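Local coordinates for putative nudix hydrolase family member (Chromobacterium violaceum, PDB 3F13), which probably acts as a magnesium-dependent hydrolase of the Nudix family, though its substrate is not established, at residues L74-L88 / E119-R131. Sequence-based numbering, arbitrary orientation.
Sequences LFDHITPFNAHKVYL and EGRAILRRYARLR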
# COMPACT_ATOMS: atom_id res chain seq x y z
N LEU B 74 4.22 -8.40 -3.73
CA LEU B 74 5.12 -9.06 -4.68
C LEU B 74 4.79 -10.55 -4.85
O LEU B 74 4.59 -11.03 -5.99
CB LEU B 74 6.57 -8.91 -4.22
CG LEU B 74 6.97 -7.49 -3.86
CD1 LEU B 74 8.38 -7.41 -3.23
CD2 LEU B 74 6.85 -6.63 -5.16
N PHE B 75 4.73 -11.30 -3.75
CA PHE B 75 4.50 -12.75 -3.85
C PHE B 75 4.28 -13.37 -2.48
O PHE B 75 4.49 -12.69 -1.44
CB PHE B 75 5.70 -13.46 -4.53
CG PHE B 75 7.06 -13.09 -3.93
CD1 PHE B 75 7.54 -13.74 -2.80
CD2 PHE B 75 7.86 -12.12 -4.52
CE1 PHE B 75 8.82 -13.41 -2.23
CE2 PHE B 75 9.13 -11.78 -3.98
CZ PHE B 75 9.58 -12.42 -2.81
N ASP B 76 3.91 -14.65 -2.50
CA ASP B 76 3.74 -15.42 -1.28
C ASP B 76 5.01 -16.24 -1.09
O ASP B 76 5.64 -16.65 -2.07
CB ASP B 76 2.56 -16.39 -1.39
CG ASP B 76 1.26 -15.70 -1.79
OD1 ASP B 76 0.95 -14.61 -1.25
OD2 ASP B 76 0.56 -16.24 -2.67
N HIS B 77 5.40 -16.48 0.16
CA HIS B 77 6.53 -17.33 0.44
C HIS B 77 6.09 -18.26 1.56
O HIS B 77 5.81 -17.79 2.67
CB HIS B 77 7.70 -16.49 0.94
CG HIS B 77 8.90 -17.29 1.31
ND1 HIS B 77 9.83 -17.70 0.37
CD2 HIS B 77 9.33 -17.77 2.50
CE1 HIS B 77 10.78 -18.39 0.97
NE2 HIS B 77 10.50 -18.46 2.26
N ILE B 78 5.97 -19.56 1.30
CA ILE B 78 5.58 -20.47 2.39
C ILE B 78 6.78 -21.25 2.95
O ILE B 78 7.70 -21.63 2.24
CB ILE B 78 4.44 -21.46 2.02
CG1 ILE B 78 4.94 -22.47 0.98
CG2 ILE B 78 3.21 -20.68 1.49
CD1 ILE B 78 4.03 -23.66 0.78
N THR B 79 6.72 -21.50 4.24
CA THR B 79 7.72 -22.34 4.90
C THR B 79 6.94 -23.39 5.69
O THR B 79 5.71 -23.41 5.63
CB THR B 79 8.53 -21.51 5.89
OG1 THR B 79 7.75 -21.36 7.08
CG2 THR B 79 8.81 -20.12 5.30
N PRO B 80 7.63 -24.22 6.49
CA PRO B 80 6.85 -25.30 7.11
C PRO B 80 5.87 -24.81 8.14
O PRO B 80 4.89 -25.51 8.40
CB PRO B 80 7.93 -26.21 7.74
CG PRO B 80 9.16 -25.99 6.83
CD PRO B 80 9.08 -24.46 6.58
N PHE B 81 6.11 -23.61 8.67
CA PHE B 81 5.29 -23.05 9.74
C PHE B 81 4.42 -21.83 9.39
O PHE B 81 3.40 -21.59 10.05
CB PHE B 81 6.19 -22.66 10.91
CG PHE B 81 6.74 -23.86 11.65
CD1 PHE B 81 6.04 -24.39 12.73
CD2 PHE B 81 7.90 -24.46 11.24
CE1 PHE B 81 6.54 -25.51 13.41
CE2 PHE B 81 8.40 -25.57 11.88
CZ PHE B 81 7.71 -26.11 12.97
N ASN B 82 4.87 -21.06 8.41
CA ASN B 82 4.31 -19.74 8.11
C ASN B 82 3.99 -19.54 6.63
O ASN B 82 4.68 -20.07 5.74
CB ASN B 82 5.30 -18.68 8.60
CG ASN B 82 5.44 -18.72 10.12
OD1 ASN B 82 4.44 -18.76 10.84
ND2 ASN B 82 6.65 -18.76 10.60
N ALA B 83 2.93 -18.79 6.37
CA ALA B 83 2.63 -18.36 5.00
C ALA B 83 2.83 -16.84 4.88
O ALA B 83 2.03 -16.09 5.39
CB ALA B 83 1.20 -18.75 4.59
N HIS B 84 3.90 -16.41 4.19
CA HIS B 84 4.19 -14.99 4.14
C HIS B 84 3.54 -14.38 2.91
O HIS B 84 3.53 -15.01 1.85
CB HIS B 84 5.70 -14.73 3.96
CG HIS B 84 6.53 -15.15 5.14
ND1 HIS B 84 7.10 -14.26 6.02
CD2 HIS B 84 6.91 -16.38 5.56
CE1 HIS B 84 7.80 -14.92 6.93
NE2 HIS B 84 7.71 -16.21 6.66
N LYS B 85 2.98 -13.18 3.05
CA LYS B 85 2.87 -12.30 1.86
C LYS B 85 4.00 -11.30 1.94
O LYS B 85 4.26 -10.69 2.99
CB LYS B 85 1.53 -11.59 1.76
CG LYS B 85 0.41 -12.49 1.23
CD LYS B 85 -0.89 -11.78 1.05
CE LYS B 85 -1.91 -12.75 0.48
NZ LYS B 85 -1.50 -13.29 -0.86
N VAL B 86 4.66 -11.08 0.80
CA VAL B 86 5.82 -10.20 0.77
C VAL B 86 5.49 -8.93 -0.02
O VAL B 86 4.95 -9.05 -1.11
CB VAL B 86 6.99 -10.93 0.05
CG1 VAL B 86 8.26 -10.04 -0.01
CG2 VAL B 86 7.30 -12.22 0.81
N TYR B 87 5.82 -7.75 0.53
CA TYR B 87 5.46 -6.46 -0.08
C TYR B 87 6.66 -5.51 -0.15
O TYR B 87 7.42 -5.39 0.83
CB TYR B 87 4.44 -5.69 0.78
CG TYR B 87 3.22 -6.49 1.18
CD1 TYR B 87 2.01 -6.33 0.50
CD2 TYR B 87 3.26 -7.42 2.23
CE1 TYR B 87 0.88 -7.03 0.84
CE2 TYR B 87 2.09 -8.13 2.60
CZ TYR B 87 0.92 -7.95 1.86
OH TYR B 87 -0.25 -8.64 2.20
N LEU B 88 6.77 -4.78 -1.24
CA LEU B 88 7.77 -3.71 -1.37
C LEU B 88 7.08 -2.48 -0.81
O LEU B 88 5.97 -2.15 -1.25
CB LEU B 88 8.08 -3.45 -2.85
CG LEU B 88 9.06 -2.29 -3.11
CD1 LEU B 88 10.47 -2.58 -2.61
CD2 LEU B 88 9.13 -1.95 -4.61
N GLU B 119 14.95 -18.03 5.71
CA GLU B 119 13.78 -17.55 4.95
C GLU B 119 13.90 -16.08 4.51
O GLU B 119 13.45 -15.71 3.43
CB GLU B 119 12.50 -17.73 5.76
CG GLU B 119 12.25 -19.16 6.28
CD GLU B 119 12.20 -20.21 5.17
OE1 GLU B 119 12.25 -19.84 3.97
OE2 GLU B 119 12.12 -21.42 5.50
N GLY B 120 14.47 -15.24 5.38
CA GLY B 120 14.79 -13.86 5.02
C GLY B 120 15.69 -13.84 3.79
O GLY B 120 15.47 -13.08 2.83
N ARG B 121 16.72 -14.68 3.77
CA ARG B 121 17.58 -14.74 2.58
C ARG B 121 16.85 -15.27 1.35
O ARG B 121 17.05 -14.74 0.25
CB ARG B 121 18.84 -15.61 2.81
CG ARG B 121 19.90 -15.35 1.77
CD ARG B 121 21.21 -16.17 2.02
NE ARG B 121 21.89 -15.75 3.26
CZ ARG B 121 22.88 -14.87 3.32
NH1 ARG B 121 23.34 -14.28 2.22
NH2 ARG B 121 23.44 -14.57 4.49
N ALA B 122 16.01 -16.28 1.53
CA ALA B 122 15.26 -16.90 0.43
C ALA B 122 14.38 -15.83 -0.21
O ALA B 122 14.27 -15.74 -1.45
CB ALA B 122 14.38 -18.00 0.96
N ILE B 123 13.75 -15.03 0.65
CA ILE B 123 12.82 -14.03 0.11
C ILE B 123 13.59 -12.97 -0.70
O ILE B 123 13.15 -12.50 -1.76
CB ILE B 123 11.99 -13.41 1.27
CG1 ILE B 123 10.94 -14.42 1.78
CG2 ILE B 123 11.39 -12.06 0.83
CD1 ILE B 123 10.37 -14.11 3.20
N LEU B 124 14.75 -12.56 -0.20
CA LEU B 124 15.54 -11.55 -0.90
C LEU B 124 16.05 -12.06 -2.24
O LEU B 124 16.20 -11.27 -3.19
CB LEU B 124 16.72 -11.07 -0.04
CG LEU B 124 16.31 -10.13 1.08
CD1 LEU B 124 17.54 -9.81 1.92
CD2 LEU B 124 15.65 -8.88 0.46
N ARG B 125 16.33 -13.36 -2.34
CA ARG B 125 16.74 -13.90 -3.64
C ARG B 125 15.63 -13.77 -4.68
O ARG B 125 15.86 -13.39 -5.83
CB ARG B 125 17.17 -15.37 -3.52
CG ARG B 125 18.49 -15.53 -2.85
CD ARG B 125 19.27 -16.76 -3.39
NE ARG B 125 20.67 -16.53 -3.06
CZ ARG B 125 21.24 -17.03 -1.98
NH1 ARG B 125 22.51 -16.76 -1.70
NH2 ARG B 125 20.52 -17.81 -1.18
N ARG B 126 14.41 -14.09 -4.28
CA ARG B 126 13.26 -14.05 -5.18
C ARG B 126 12.97 -12.62 -5.56
O ARG B 126 12.65 -12.32 -6.70
CB ARG B 126 12.05 -14.65 -4.49
CG ARG B 126 10.89 -14.89 -5.42
CD ARG B 126 10.14 -16.16 -4.93
NE ARG B 126 8.76 -16.19 -5.41
CZ ARG B 126 7.77 -16.78 -4.75
NH1 ARG B 126 6.56 -16.77 -5.25
NH2 ARG B 126 8.01 -17.36 -3.57
N TYR B 127 13.06 -11.73 -4.57
CA TYR B 127 12.86 -10.30 -4.83
C TYR B 127 13.91 -9.80 -5.83
O TYR B 127 13.64 -9.01 -6.72
CB TYR B 127 13.03 -9.52 -3.53
CG TYR B 127 13.12 -8.02 -3.78
CD1 TYR B 127 12.00 -7.31 -4.20
CD2 TYR B 127 14.31 -7.32 -3.60
CE1 TYR B 127 12.07 -5.95 -4.44
CE2 TYR B 127 14.39 -5.95 -3.84
CZ TYR B 127 13.25 -5.28 -4.26
OH TYR B 127 13.30 -3.92 -4.49
N ALA B 128 15.14 -10.25 -5.65
CA ALA B 128 16.21 -9.86 -6.58
C ALA B 128 15.87 -10.26 -8.02
O ALA B 128 16.10 -9.48 -8.95
CB ALA B 128 17.52 -10.48 -6.16
N ARG B 129 15.33 -11.47 -8.22
CA ARG B 129 14.89 -11.91 -9.55
C ARG B 129 13.77 -10.99 -10.06
O ARG B 129 13.82 -10.48 -11.17
CB ARG B 129 14.35 -13.35 -9.53
CG ARG B 129 15.34 -14.45 -9.87
CD ARG B 129 14.66 -15.85 -9.83
NE ARG B 129 14.73 -16.41 -8.48
CZ ARG B 129 13.69 -16.89 -7.80
NH1 ARG B 129 12.47 -16.90 -8.34
NH2 ARG B 129 13.88 -17.37 -6.56
N LEU B 130 12.74 -10.80 -9.23
CA LEU B 130 11.55 -10.04 -9.65
C LEU B 130 11.91 -8.62 -10.08
O LEU B 130 11.37 -8.09 -11.04
CB LEU B 130 10.54 -9.98 -8.50
CG LEU B 130 9.13 -9.48 -8.83
CD1 LEU B 130 8.54 -10.27 -9.99
CD2 LEU B 130 8.25 -9.64 -7.59
N ARG B 131 12.81 -8.01 -9.33
CA ARG B 131 13.27 -6.64 -9.61
C ARG B 131 13.73 -6.48 -11.08
O ARG B 131 13.61 -5.39 -11.65
CB ARG B 131 14.42 -6.33 -8.64
CG ARG B 131 14.76 -4.89 -8.34
CD ARG B 131 16.05 -4.95 -7.46
NE ARG B 131 16.49 -3.71 -6.82
CZ ARG B 131 17.08 -2.71 -7.47
NH1 ARG B 131 17.25 -2.77 -8.79
NH2 ARG B 131 17.47 -1.61 -6.80
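Helix 119-131 lies across one side of the β-hairpin 74-88, nearly antiparallel to strand 74-78 (151° between directions, axes 9.8 Å apart). V86 CB sits over one face of the F75 ring and R126 covers the other, its CG 3.9 Å from the ring centroid and its guanidinium nearly flat on it (planes 18° apart) in a cation-pi stack. Chi1 of R126 (-169°, CG anti to the backbone N) swings CG over the ring and a bend at chi2 lays the chain along it, bringing NH2 to D76 O at 2.9 Å in a weak, bent hydrogen bond. L130 CD2 meets the F75 ring edge in plane and touches L74 CB; L74 CD1 packs on Y127 CD1 at 3.7 Å. A classic β bulge, L74 and F75 opposite V86, lets both face the helix. Nearer the turn, I123 CG1 makes a CH-pi contact over the H77 ring, 3.7 Å from its centroid, and I123 CG2 reaches V86 CG1. H77 NE2 donates a nearly straight bond to E119 OE1 at 2.8 Å; OE1 lies in the imidazole plane, while NE2 approaches from above the carboxylate plane. Y127 OH is hydrogen-bonded to E24 of strand 16-25. Within the Nudix fold, an apolar centre is flanked by the R126 stack and the H77-E119 bond, which fixes the imidazole rotation with N-H on NE2; E119 and R126 would probably pull oppositely on a second proton at ND1.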